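Local coordinates for protein phosphoserine aminotransferase (Bacillus alcalophilus, PDB 4AZJ) that catalyses the reversible, pyridoxal-phosphate-dependent transamination between phosphoserine and 3-phosphohydroxypyruvate, paired with 2-oxoglutarate and glutamate, in serine biosynthesis, at residues A[7-12]-A[332-337]; A[150-155]-A[296-301]; A[196-201]-A[245-250]; A[39-44]-A[236-241]. All coordinates share one frame; numbering follows the deposited sequence. Where two conformers were deposited one is given.

Overall arrangement
All four contacts are buried, yet they serve two active sites. Interactions 1 and 2, with centres about 9 Å apart, share the sheet in which strands 298-302 and 333-336 are neighbours, and both reach the carboxylate of one phosphoserine. Interaction 3, about 17 Å from interaction 1 between centres, brings in the cofactor lysine; its two segments meet by apolar packing, whereas interactions 1 and 2 mix hydrogen bonds, waters and ligand contacts. Interaction 4 lies at the dimer interface, far from the chain's centre, and its arginine, histidine and amide groups bind phosphates of the other active site, which is completed by the second subunit.

Interaction 1. Residues A[7-12]-A[332-337]; sequences FNAGPS and GCRASI. With SEP (phosphoserine), chain C.
The carboxylate pocket of the active site forms where Ala9, in the loop after strand 5-6, lies against Arg334 on strand 333-336. Ala9 CB sits over one face of the guanidinium, toward its rim, 3.3 Å from Arg334 NH2. The arginine leaves its strand with CG anti to the backbone N (chi1 177°) and bends at chi3, which brings two nitrogens to phosphoserine: NH1 gives a 3.0 Å hydrogen bond to OXT and NH2 a 2.8 Å bond to O. NH1 also binds Thr152 O. Ser336 N makes a weak 3.5 Å bond to Phe7 O, and a water lies within hydrogen-bonding distance of Phe7 O, Arg334 O and Ser336 OG, the last also bonded to Asn298 ND2. The Phe7 ring closes the apolar end: Ile337 CG2 meets its edge 3.6 Å from CE1, and Ala335 CB is 3.8 Å from CD1. A methionine in place of Arg334 is likely to leave the substrate carboxylate without its paired donors and Thr152 O without one. The chemistry is that of a two-point grip on a carboxylate, with the Ala9 methyl restricting one face of the guanidinium.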
# COMPACT_ATOMS: atom_id res chain seq x y z
N PHE A 7 -18.47 6.95 -12.35
CA PHE A 7 -18.55 5.55 -12.71
C PHE A 7 -17.16 4.92 -12.82
O PHE A 7 -16.99 3.91 -13.50
CB PHE A 7 -19.27 5.43 -14.06
CG PHE A 7 -20.77 5.70 -13.96
CD1 PHE A 7 -21.60 4.72 -13.50
CD2 PHE A 7 -21.32 6.92 -14.29
CE1 PHE A 7 -22.95 4.91 -13.39
CE2 PHE A 7 -22.71 7.10 -14.16
CZ PHE A 7 -23.49 6.11 -13.71
N ASN A 8 -16.20 5.48 -12.10
CA ASN A 8 -14.84 4.94 -12.10
C ASN A 8 -14.82 3.51 -11.60
O ASN A 8 -15.52 3.15 -10.68
CB ASN A 8 -13.90 5.79 -11.26
CG ASN A 8 -13.35 6.99 -11.98
OD1 ASN A 8 -13.25 7.01 -13.20
ND2 ASN A 8 -12.94 8.01 -11.22
N ALA A 9 -13.96 2.70 -12.23
CA ALA A 9 -13.88 1.27 -12.01
C ALA A 9 -12.99 0.85 -10.83
O ALA A 9 -12.94 -0.32 -10.53
CB ALA A 9 -13.39 0.59 -13.25
N GLY A 10 -12.31 1.81 -10.23
CA GLY A 10 -11.41 1.53 -9.11
C GLY A 10 -10.06 2.16 -9.32
O GLY A 10 -9.43 1.89 -10.33
N PRO A 11 -9.63 3.05 -8.42
CA PRO A 11 -10.45 3.63 -7.34
C PRO A 11 -11.74 4.20 -7.88
O PRO A 11 -11.93 4.37 -9.09
CB PRO A 11 -9.55 4.73 -6.76
CG PRO A 11 -8.14 4.26 -7.11
CD PRO A 11 -8.32 3.72 -8.47
N SER A 12 -12.63 4.52 -6.95
CA SER A 12 -14.02 4.71 -7.30
C SER A 12 -14.68 5.66 -6.33
O SER A 12 -14.07 6.20 -5.42
CB SER A 12 -14.72 3.36 -7.33
OG SER A 12 -14.58 2.70 -6.09
N GLY A 332 -15.32 -0.29 -25.75
CA GLY A 332 -16.71 -0.10 -25.37
C GLY A 332 -16.86 0.81 -24.17
O GLY A 332 -16.08 1.73 -23.96
N CYS A 333 -17.91 0.54 -23.40
CA CYS A 333 -18.33 1.33 -22.25
C CYS A 333 -18.44 0.41 -21.04
O CYS A 333 -18.74 -0.79 -21.14
CB CYS A 333 -19.69 1.96 -22.48
SG CYS A 333 -19.75 2.96 -24.01
N ARG A 334 -18.19 0.97 -19.88
CA ARG A 334 -18.39 0.25 -18.64
C ARG A 334 -18.86 1.24 -17.60
O ARG A 334 -18.15 2.18 -17.24
CB ARG A 334 -17.07 -0.43 -18.22
CG ARG A 334 -17.17 -1.15 -16.88
CD ARG A 334 -15.91 -1.95 -16.52
NE ARG A 334 -14.72 -1.14 -16.49
CZ ARG A 334 -13.52 -1.58 -16.08
NH1 ARG A 334 -13.41 -2.82 -15.62
NH2 ARG A 334 -12.48 -0.77 -16.14
N ALA A 335 -20.08 1.01 -17.13
CA ALA A 335 -20.59 1.77 -16.00
C ALA A 335 -20.37 0.98 -14.71
O ALA A 335 -21.06 -0.00 -14.45
CB ALA A 335 -22.10 2.07 -16.19
N SER A 336 -19.39 1.41 -13.92
CA SER A 336 -19.14 0.77 -12.64
C SER A 336 -20.02 1.41 -11.59
O SER A 336 -20.02 2.64 -11.42
CB SER A 336 -17.66 0.88 -12.28
OG SER A 336 -16.85 0.23 -13.26
N ILE A 337 -20.77 0.55 -10.91
CA ILE A 337 -21.85 0.95 -10.05
C ILE A 337 -21.73 0.26 -8.67
O ILE A 337 -22.67 -0.32 -8.11
CB ILE A 337 -23.22 0.69 -10.71
CG1 ILE A 337 -23.33 -0.73 -11.28
CG2 ILE A 337 -23.45 1.70 -11.84
CD1 ILE A 337 -24.78 -1.08 -11.66
N SEP C . -9.60 -3.89 -11.78
CA SEP C . -9.65 -2.57 -12.36
CB SEP C . -8.30 -1.90 -12.58
OG SEP C . -7.67 -2.40 -13.76
C SEP C . -10.48 -2.57 -13.62
O SEP C . -10.60 -1.46 -14.20
OXT SEP C . -11.03 -3.63 -14.01
P SEP C . -6.41 -1.68 -14.39
O1P SEP C . -6.84 -0.34 -14.93
O2P SEP C . -5.39 -1.48 -13.27
O3P SEP C . -5.98 -2.64 -15.48
O HOH W 1 -16.22 2.02 -15.29

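Interaction 2. Residues A[150-155]-A[296-301]; sequences NNTIYG and LMNVTF. With PLP (pyridoxal-5'-phosphate), chain D; SEP (phosphoserine), chain C.
Asn150 meets Asn298 where the loop bearing the cofactor-binding Thr152 packs against strand 298-302 of the three-stranded antiparallel sheet of this fold type I aminotransferase. With its CG anti to the backbone N (chi1 -171°), Asn150 reaches across and ND2 donates to Asn298 OD1 at 2.8 Å. The acceptor lies in the plane of the Asn150 amide and the donor approaches nearly along the C=O axis, although the two amide planes are turned 34° apart. Asn150 OD1 is taken by Ser295 OG and ND2 also bonds Ser175 OG, fixing the rotation of the amide. Asn151 contributes its backbone O, which accepts from Gly155 N and closes the turn. Thr152 splits its branches: OG1 makes a 2.5 Å hydrogen bond with O3 of pyridoxal phosphate, either being a possible donor, while CG2 lies 3.5 Å from Asn298 ND2 and 3.4 Å from phosphoserine OXT. The Asn298 amide is thus a second-shell support beside a first-shell threonine. At Ile153 the backbone O rests against Thr300 CG2, and CG1 flanks the substrate carboxylate. Tyr154 O accepts from Thr300 OG1 at 2.8 Å, the hydroxyl standing above the carbonyl plane rather than on a lone pair. Gly155 has a positive phi (73°), and any CB here would collide with Thr300 OG1 and Asn298 O; its CA lies 3.2 Å from Asn298 O. Beside it a water donates to Gly155 O at 2.8 Å and to Asn298 O, and accepts from Thr300 N.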
# COMPACT_ATOMS: atom_id res chain seq x y z
N ASN A 150 -16.64 -11.53 -9.55
CA ASN A 150 -17.13 -10.48 -10.42
C ASN A 150 -16.01 -10.14 -11.38
O ASN A 150 -14.89 -9.76 -10.99
CB ASN A 150 -17.59 -9.27 -9.61
CG ASN A 150 -18.30 -8.25 -10.46
OD1 ASN A 150 -19.48 -8.41 -10.76
ND2 ASN A 150 -17.59 -7.22 -10.86
N ASN A 151 -16.29 -10.34 -12.67
CA ASN A 151 -15.31 -10.19 -13.71
C ASN A 151 -15.39 -8.77 -14.23
O ASN A 151 -16.15 -8.44 -15.13
CB ASN A 151 -15.56 -11.24 -14.81
CG ASN A 151 -15.55 -12.62 -14.24
OD1 ASN A 151 -14.47 -13.14 -13.91
ND2 ASN A 151 -16.72 -13.19 -14.02
N THR A 152 -14.59 -7.92 -13.61
CA THR A 152 -14.75 -6.47 -13.68
C THR A 152 -14.69 -5.90 -15.09
O THR A 152 -15.39 -4.94 -15.40
CB THR A 152 -13.63 -5.83 -12.84
OG1 THR A 152 -13.37 -6.66 -11.71
CG2 THR A 152 -13.98 -4.39 -12.40
N ILE A 153 -13.81 -6.45 -15.91
CA ILE A 153 -13.62 -5.99 -17.27
C ILE A 153 -14.73 -6.41 -18.22
O ILE A 153 -15.10 -5.60 -19.10
CB ILE A 153 -12.24 -6.44 -17.77
CG1 ILE A 153 -11.17 -5.61 -17.06
CG2 ILE A 153 -12.10 -6.23 -19.30
CD1 ILE A 153 -9.73 -6.10 -17.25
N TYR A 154 -15.28 -7.60 -18.01
CA TYR A 154 -16.32 -8.15 -18.88
C TYR A 154 -17.73 -7.94 -18.36
O TYR A 154 -18.69 -8.07 -19.15
CB TYR A 154 -16.03 -9.62 -19.19
CG TYR A 154 -14.85 -9.75 -20.11
CD1 TYR A 154 -14.96 -9.45 -21.46
CD2 TYR A 154 -13.61 -10.14 -19.64
CE1 TYR A 154 -13.88 -9.54 -22.31
CE2 TYR A 154 -12.52 -10.23 -20.48
CZ TYR A 154 -12.66 -9.94 -21.83
OH TYR A 154 -11.58 -10.01 -22.70
N GLY A 155 -17.91 -7.56 -17.11
CA GLY A 155 -19.24 -7.27 -16.61
C GLY A 155 -20.11 -8.47 -16.37
O GLY A 155 -21.34 -8.41 -16.48
N LEU A 296 -23.95 -6.96 -11.26
CA LEU A 296 -24.60 -5.83 -10.60
C LEU A 296 -23.64 -4.70 -10.28
O LEU A 296 -24.07 -3.64 -9.87
CB LEU A 296 -25.27 -6.31 -9.31
CG LEU A 296 -26.35 -7.39 -9.47
CD1 LEU A 296 -26.87 -7.87 -8.12
CD2 LEU A 296 -27.50 -6.84 -10.31
N MET A 297 -22.35 -4.92 -10.52
CA MET A 297 -21.27 -3.99 -10.18
C MET A 297 -20.64 -3.28 -11.36
O MET A 297 -20.20 -2.16 -11.22
CB MET A 297 -20.17 -4.75 -9.43
CG MET A 297 -20.64 -5.30 -8.10
SD MET A 297 -20.72 -4.04 -6.79
CE MET A 297 -22.49 -3.66 -6.76
N ASN A 298 -20.55 -3.94 -12.52
CA ASN A 298 -19.93 -3.34 -13.70
C ASN A 298 -20.77 -3.68 -14.91
O ASN A 298 -20.88 -4.85 -15.27
CB ASN A 298 -18.50 -3.87 -13.93
CG ASN A 298 -17.60 -3.73 -12.72
OD1 ASN A 298 -17.52 -4.67 -11.91
ND2 ASN A 298 -16.93 -2.59 -12.59
N VAL A 299 -21.38 -2.66 -15.50
CA VAL A 299 -22.29 -2.86 -16.63
C VAL A 299 -21.54 -2.52 -17.93
O VAL A 299 -21.21 -1.37 -18.20
CB VAL A 299 -23.54 -1.96 -16.51
CG1 VAL A 299 -24.49 -2.21 -17.69
CG2 VAL A 299 -24.24 -2.26 -15.20
N THR A 300 -21.28 -3.56 -18.74
CA THR A 300 -20.48 -3.37 -19.93
C THR A 300 -21.34 -3.39 -21.20
O THR A 300 -22.24 -4.22 -21.34
CB THR A 300 -19.43 -4.47 -20.03
OG1 THR A 300 -20.08 -5.73 -19.88
CG2 THR A 300 -18.41 -4.27 -18.93
N PHE A 301 -21.08 -2.46 -22.10
CA PHE A 301 -21.94 -2.35 -23.30
C PHE A 301 -21.22 -1.62 -24.38
O PHE A 301 -20.22 -0.95 -24.17
CB PHE A 301 -23.30 -1.69 -22.97
CG PHE A 301 -23.22 -0.26 -22.49
CD1 PHE A 301 -23.03 0.03 -21.14
CD2 PHE A 301 -23.36 0.82 -23.37
CE1 PHE A 301 -22.99 1.34 -20.70
CE2 PHE A 301 -23.31 2.12 -22.93
CZ PHE A 301 -23.11 2.40 -21.58
N1 PLP D . -9.04 -8.41 -9.64
C2 PLP D . -10.16 -7.79 -10.02
C2A PLP D . -11.44 -8.57 -10.06
C3 PLP D . -10.08 -6.40 -10.41
O3 PLP D . -11.20 -5.79 -10.80
C4 PLP D . -8.82 -5.68 -10.34
C4A PLP D . -8.71 -4.28 -10.82
C5 PLP D . -7.72 -6.40 -9.90
C6 PLP D . -7.87 -7.74 -9.56
C5A PLP D . -6.34 -5.78 -9.77
O4P PLP D . -6.32 -5.03 -8.53
P PLP D . -4.99 -4.20 -8.09
O1P PLP D . -5.35 -3.68 -6.74
O2P PLP D . -4.85 -3.15 -9.14
O3P PLP D . -3.82 -5.18 -8.10
N SEP C . -9.60 -3.89 -11.78
CA SEP C . -9.65 -2.57 -12.36
CB SEP C . -8.30 -1.90 -12.58
OG SEP C . -7.67 -2.40 -13.76
C SEP C . -10.48 -2.57 -13.62
O SEP C . -10.60 -1.46 -14.20
OXT SEP C . -11.03 -3.63 -14.01
P SEP C . -6.41 -1.68 -14.39
O1P SEP C . -6.84 -0.34 -14.93
O2P SEP C . -5.39 -1.48 -13.27
O3P SEP C . -5.98 -2.64 -15.48
O HOH W 2 -22.59 -6.23 -17.63

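Interaction 3. Residues A[196-201]-A[245-250]; sequences KNLGPS and YMLRNV. With PLP (pyridoxal-5'-phosphate), chain D; SEP (phosphoserine), chain C.
Gly199 and Leu247 bring their backbones together, CA to CA 4.7 Å, where the irregular segment 196-201 runs against one face of helix 241-257. Gly199 takes backbone angles that only glycine accommodates well, and a CB would press on Leu247 CA and clash with Pro200 CD. Leu198 O faces the helix, where Leu247 CA offers it a C-H...O contact at 3.5 Å; this carbonyl is buried with no hydrogen-bond partner. Val250 CB comes to 3.4 Å from the same oxygen, and its branches CG1 and CG2 straddle it, so on the helix side the oxygen meets carbon atoms. Leu247 CD1 also approaches Leu198 CB, but Leu247 was deposited in two conformers, which makes this close approach doubtful. In fold type I aminotransferases such a loop carries the Schiff-base lysine, here Lys196, at the start of the segment. Its chain bends at chi2 (84°) and then extends to the cofactor, CE lying 3.4 Å from O3 of pyridoxal phosphate; the placement of NZ is doubtful. The phosphoserine N is 1.4 Å from C4A of pyridoxal phosphate, consistent with an external aldimine. With an alanine in place of Lys196, the cofactor would probably be left without the amine that forms its internal aldimine. Lys196 O is hydrogen-bonded to Ser12 OG, which also pairs with Gln195 O, and Asn197, whose OD1 takes the backbone N of Asn339, faces away from the helix. Further along, Pro200 CG packs obliquely on Met246 CB at 3.6 Å. Pro200 and Met246 both touch Met37 of the second subunit.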
# COMPACT_ATOMS: atom_id res chain seq x y z
N LYS A 196 -12.50 -0.83 -4.93
CA LYS A 196 -13.82 -0.85 -5.63
C LYS A 196 -14.97 -0.59 -4.70
O LYS A 196 -15.76 0.35 -4.91
CB LYS A 196 -14.04 -2.18 -6.32
CG LYS A 196 -13.30 -2.35 -7.56
CD LYS A 196 -11.92 -2.82 -7.38
CE LYS A 196 -11.29 -3.05 -8.71
NZ LYS A 196 -9.86 -3.26 -8.48
N ASN A 197 -15.10 -1.40 -3.65
CA ASN A 197 -16.26 -1.40 -2.78
C ASN A 197 -16.02 -1.22 -1.26
O ASN A 197 -16.97 -1.18 -0.48
CB ASN A 197 -16.99 -2.72 -3.01
CG ASN A 197 -18.45 -2.54 -3.31
OD1 ASN A 197 -18.91 -1.46 -3.73
ND2 ASN A 197 -19.20 -3.59 -3.07
N LEU A 198 -14.76 -1.10 -0.82
CA LEU A 198 -14.47 -1.06 0.61
C LEU A 198 -13.77 0.20 1.06
O LEU A 198 -13.67 0.47 2.26
CB LEU A 198 -13.59 -2.22 1.02
CG LEU A 198 -14.20 -3.61 0.80
CD1 LEU A 198 -13.23 -4.68 1.16
CD2 LEU A 198 -15.51 -3.74 1.58
N GLY A 199 -13.30 0.99 0.12
CA GLY A 199 -12.47 2.10 0.51
C GLY A 199 -11.55 2.54 -0.59
O GLY A 199 -11.86 2.44 -1.77
N PRO A 200 -10.43 3.11 -0.17
CA PRO A 200 -9.56 3.69 -1.15
C PRO A 200 -8.52 2.66 -1.51
O PRO A 200 -8.55 1.54 -1.03
CB PRO A 200 -8.94 4.88 -0.40
CG PRO A 200 -8.81 4.34 1.01
CD PRO A 200 -9.92 3.29 1.20
N SER A 201 -7.65 3.01 -2.44
CA SER A 201 -6.61 2.10 -2.82
C SER A 201 -5.56 2.09 -1.74
O SER A 201 -5.56 2.92 -0.81
CB SER A 201 -5.98 2.52 -4.14
OG SER A 201 -5.45 3.81 -4.02
N TYR A 245 -8.04 3.19 7.96
CA TYR A 245 -8.94 4.18 8.53
C TYR A 245 -10.09 4.50 7.60
O TYR A 245 -11.26 4.53 8.02
CB TYR A 245 -8.16 5.44 8.96
CG TYR A 245 -9.02 6.64 9.18
CD1 TYR A 245 -9.31 7.48 8.14
CD2 TYR A 245 -9.59 6.90 10.41
CE1 TYR A 245 -10.12 8.58 8.31
CE2 TYR A 245 -10.43 8.00 10.58
CZ TYR A 245 -10.68 8.80 9.55
OH TYR A 245 -11.51 9.89 9.73
N MET A 246 -9.81 4.76 6.32
CA MET A 246 -10.87 5.07 5.39
C MET A 246 -11.79 3.86 5.20
O MET A 246 -13.01 4.03 5.07
CB MET A 246 -10.30 5.52 4.04
CG MET A 246 -9.71 6.89 4.05
SD MET A 246 -10.90 8.18 4.47
CE MET A 246 -12.26 7.81 3.39
N LEU A 247 -11.23 2.66 5.18
CA LEU A 247 -12.03 1.42 5.15
C LEU A 247 -12.99 1.38 6.33
O LEU A 247 -14.18 1.10 6.17
CB LEU A 247 -11.11 0.20 5.16
CG LEU A 247 -11.73 -1.19 5.37
CD1 LEU A 247 -12.53 -1.59 4.15
CD2 LEU A 247 -10.68 -2.25 5.67
N ARG A 248 -12.49 1.66 7.53
CA ARG A 248 -13.36 1.74 8.69
C ARG A 248 -14.52 2.72 8.43
O ARG A 248 -15.69 2.41 8.68
CB ARG A 248 -12.53 2.18 9.89
CG ARG A 248 -13.22 2.10 11.25
CD ARG A 248 -14.23 3.13 11.52
NE ARG A 248 -13.73 4.50 11.43
CZ ARG A 248 -13.27 5.26 12.42
NH1 ARG A 248 -13.15 4.82 13.69
NH2 ARG A 248 -12.94 6.50 12.18
N ASN A 249 -14.21 3.91 7.90
CA ASN A 249 -15.26 4.91 7.66
C ASN A 249 -16.28 4.38 6.66
O ASN A 249 -17.48 4.59 6.82
CB ASN A 249 -14.67 6.22 7.15
CG ASN A 249 -14.01 7.04 8.25
OD1 ASN A 249 -13.78 6.57 9.35
ND2 ASN A 249 -13.68 8.31 7.92
N VAL A 250 -15.82 3.75 5.60
CA VAL A 250 -16.76 3.22 4.61
C VAL A 250 -17.64 2.12 5.23
O VAL A 250 -18.85 2.08 4.98
CB VAL A 250 -16.00 2.67 3.39
CG1 VAL A 250 -16.93 1.86 2.48
CG2 VAL A 250 -15.32 3.78 2.61
N1 PLP D . -9.04 -8.41 -9.64
C2 PLP D . -10.16 -7.79 -10.02
C2A PLP D . -11.44 -8.57 -10.06
C3 PLP D . -10.08 -6.40 -10.41
O3 PLP D . -11.20 -5.79 -10.80
C4 PLP D . -8.82 -5.68 -10.34
C4A PLP D . -8.71 -4.28 -10.82
C5 PLP D . -7.72 -6.40 -9.90
C6 PLP D . -7.87 -7.74 -9.56
C5A PLP D . -6.34 -5.78 -9.77
O4P PLP D . -6.32 -5.03 -8.53
P PLP D . -4.99 -4.20 -8.09
O1P PLP D . -5.35 -3.68 -6.74
O2P PLP D . -4.85 -3.15 -9.14
O3P PLP D . -3.82 -5.18 -8.10
N SEP C . -9.60 -3.89 -11.78
CA SEP C . -9.65 -2.57 -12.36
CB SEP C . -8.30 -1.90 -12.58
OG SEP C . -7.67 -2.40 -13.76
C SEP C . -10.48 -2.57 -13.62
O SEP C . -10.60 -1.46 -14.20
OXT SEP C . -11.03 -3.63 -14.01
P SEP C . -6.41 -1.68 -14.39
O1P SEP C . -6.84 -0.34 -14.93
O2P SEP C . -5.39 -1.48 -13.27
O3P SEP C . -5.98 -2.64 -15.48

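Interaction 4. Residues A[39-44]-A[236-241]; sequences LSHRSQ and YNTPPT. With SEP (phosphoserine), chain H; PLP (pyridoxal-5'-phosphate), chain I.
His41 and Thr238 meet face-on: the threonine methyl CG2 stands 3.9 Å from the centroid of the imidazole, over its centre, in a CH-pi contact, while Arg42 CG covers the opposite face. The histidine reaches this slot with CG between its backbone N and carbonyl carbon (chi1 57°), which also sets CB against Pro239 CD. Held on both faces, the ring presents NE2 to phosphoserine O1P at 2.9 Å, nearly straight (166°). Arg42 turns back at chi2 (-61°) and lays its guanidinium side-on to the same phosphate: NE reaches O2P at 2.8 Å and NH2 reaches O1P at 2.8 Å. One face of that guanidinium lies against His41 CD2. NH2 spends its other hydrogen on Tyr236 O at 3.3 Å, the acceptor in the guanidinium plane but the donor well above the carbonyl plane, and NH1 bonds Leu235 O. These partners fix the rotation of the group. On the other segment, the Thr238 hydroxyl, off toward the NE2 side of the ring, donates from OG1 to O2P of pyridoxal phosphate at 2.6 Å; Thr238 N donates to the same O2P, and Asn237 ND2 to O3P at 3.0 Å. This subunit thus contributes ligands to both phosphates in the active site whose Schiff-base lysine belongs to the second subunit, the shared interface site typical of dimeric fold type I aminotransferases.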
# COMPACT_ATOMS: atom_id res chain seq x y z
N LEU A 39 -0.08 8.86 13.45
CA LEU A 39 -0.02 7.89 14.54
C LEU A 39 0.93 6.73 14.23
O LEU A 39 1.01 6.28 13.11
CB LEU A 39 -1.39 7.25 14.79
CG LEU A 39 -2.55 8.20 15.08
CD1 LEU A 39 -3.85 7.40 15.12
CD2 LEU A 39 -2.31 8.97 16.35
N SER A 40 1.59 6.23 15.26
CA SER A 40 2.33 4.99 15.14
C SER A 40 1.37 3.82 15.01
O SER A 40 0.34 3.77 15.67
CB SER A 40 3.19 4.77 16.37
OG SER A 40 3.83 3.49 16.28
N HIS A 41 1.69 2.89 14.12
CA HIS A 41 0.99 1.62 14.08
C HIS A 41 1.16 0.77 15.32
O HIS A 41 0.44 -0.19 15.48
CB HIS A 41 1.37 0.82 12.83
CG HIS A 41 2.84 0.56 12.72
ND1 HIS A 41 3.77 1.57 12.75
CD2 HIS A 41 3.55 -0.59 12.58
CE1 HIS A 41 4.98 1.07 12.62
NE2 HIS A 41 4.88 -0.24 12.51
N ARG A 42 2.10 1.15 16.20
CA ARG A 42 2.34 0.48 17.47
C ARG A 42 1.60 1.15 18.62
O ARG A 42 1.79 0.76 19.81
CB ARG A 42 3.85 0.40 17.76
CG ARG A 42 4.70 -0.21 16.67
CD ARG A 42 4.32 -1.66 16.36
NE ARG A 42 5.04 -2.15 15.20
CZ ARG A 42 4.69 -3.22 14.51
NH1 ARG A 42 3.67 -3.98 14.94
NH2 ARG A 42 5.37 -3.56 13.44
N SER A 43 0.76 2.14 18.29
CA SER A 43 0.01 2.86 19.30
C SER A 43 -1.37 2.26 19.51
O SER A 43 -1.98 1.73 18.59
CB SER A 43 -0.15 4.34 18.92
OG SER A 43 -1.08 4.52 17.84
N GLN A 44 -1.88 2.40 20.72
CA GLN A 44 -3.26 2.05 21.01
C GLN A 44 -4.25 2.79 20.10
O GLN A 44 -5.23 2.21 19.65
CB GLN A 44 -3.56 2.37 22.47
CG GLN A 44 -5.02 2.16 22.85
CD GLN A 44 -5.24 2.19 24.35
OE1 GLN A 44 -4.43 1.66 25.12
NE2 GLN A 44 -6.34 2.82 24.77
N TYR A 236 2.70 -6.92 11.06
CA TYR A 236 4.09 -7.41 10.99
C TYR A 236 5.03 -6.25 10.62
O TYR A 236 6.02 -5.97 11.32
CB TYR A 236 4.26 -8.55 9.99
CG TYR A 236 5.70 -8.90 9.78
CD1 TYR A 236 6.42 -9.56 10.74
CD2 TYR A 236 6.37 -8.49 8.64
CE1 TYR A 236 7.76 -9.83 10.57
CE2 TYR A 236 7.71 -8.77 8.45
CZ TYR A 236 8.40 -9.42 9.42
OH TYR A 236 9.76 -9.70 9.26
N ASN A 237 4.66 -5.55 9.55
CA ASN A 237 5.31 -4.30 9.20
C ASN A 237 4.29 -3.19 9.22
O ASN A 237 3.18 -3.38 9.71
CB ASN A 237 6.05 -4.37 7.85
CG ASN A 237 5.15 -4.39 6.65
OD1 ASN A 237 4.07 -4.97 6.67
ND2 ASN A 237 5.63 -3.79 5.56
N THR A 238 4.67 -2.02 8.74
CA THR A 238 3.80 -0.86 8.86
C THR A 238 2.64 -0.96 7.87
O THR A 238 2.86 -1.05 6.68
CB THR A 238 4.56 0.44 8.56
OG1 THR A 238 5.75 0.46 9.35
CG2 THR A 238 3.70 1.64 8.89
N PRO A 239 1.41 -1.01 8.39
CA PRO A 239 0.25 -1.13 7.51
C PRO A 239 -0.04 0.20 6.85
O PRO A 239 0.46 1.24 7.28
CB PRO A 239 -0.88 -1.48 8.47
CG PRO A 239 -0.47 -0.95 9.79
CD PRO A 239 1.04 -0.94 9.80
N PRO A 240 -0.91 0.16 5.83
CA PRO A 240 -1.41 1.40 5.19
C PRO A 240 -2.48 2.01 6.08
O PRO A 240 -3.69 1.80 5.89
CB PRO A 240 -1.97 0.91 3.85
CG PRO A 240 -2.41 -0.51 4.15
CD PRO A 240 -1.39 -1.04 5.13
N THR A 241 -2.03 2.74 7.09
CA THR A 241 -2.88 3.15 8.18
C THR A 241 -4.04 4.03 7.72
O THR A 241 -5.17 3.87 8.19
CB THR A 241 -2.11 3.89 9.27
OG1 THR A 241 -1.38 4.98 8.70
CG2 THR A 241 -1.12 2.96 9.92
N SEP H . 11.08 1.36 11.13
CA SEP H . 10.16 1.70 12.21
CB SEP H . 8.94 0.80 12.40
OG SEP H . 9.35 -0.43 13.00
C SEP H . 10.90 1.88 13.52
O SEP H . 12.15 1.78 13.53
OXT SEP H . 10.25 2.09 14.55
P SEP H . 8.26 -1.51 13.53
O1P SEP H . 7.30 -1.75 12.39
O2P SEP H . 7.57 -0.93 14.73
O3P SEP H . 9.13 -2.70 13.89
N1 PLP I . 13.89 0.02 7.21
C2 PLP I . 14.09 1.03 8.06
C2A PLP I . 15.43 1.72 8.09
C3 PLP I . 13.03 1.38 8.99
O3 PLP I . 13.21 2.37 9.87
C4 PLP I . 11.77 0.63 8.91
C4A PLP I . 10.69 0.90 9.90
C5 PLP I . 11.67 -0.37 7.97
C6 PLP I . 12.73 -0.67 7.12
C5A PLP I . 10.40 -1.17 7.80
O4P PLP I . 9.46 -0.38 7.01
P PLP I . 8.00 -0.98 6.65
O1P PLP I . 7.42 0.07 5.74
O2P PLP I . 7.30 -1.16 7.95
O3P PLP I . 8.20 -2.27 5.91
O HOH W 3 -0.61 6.39 10.84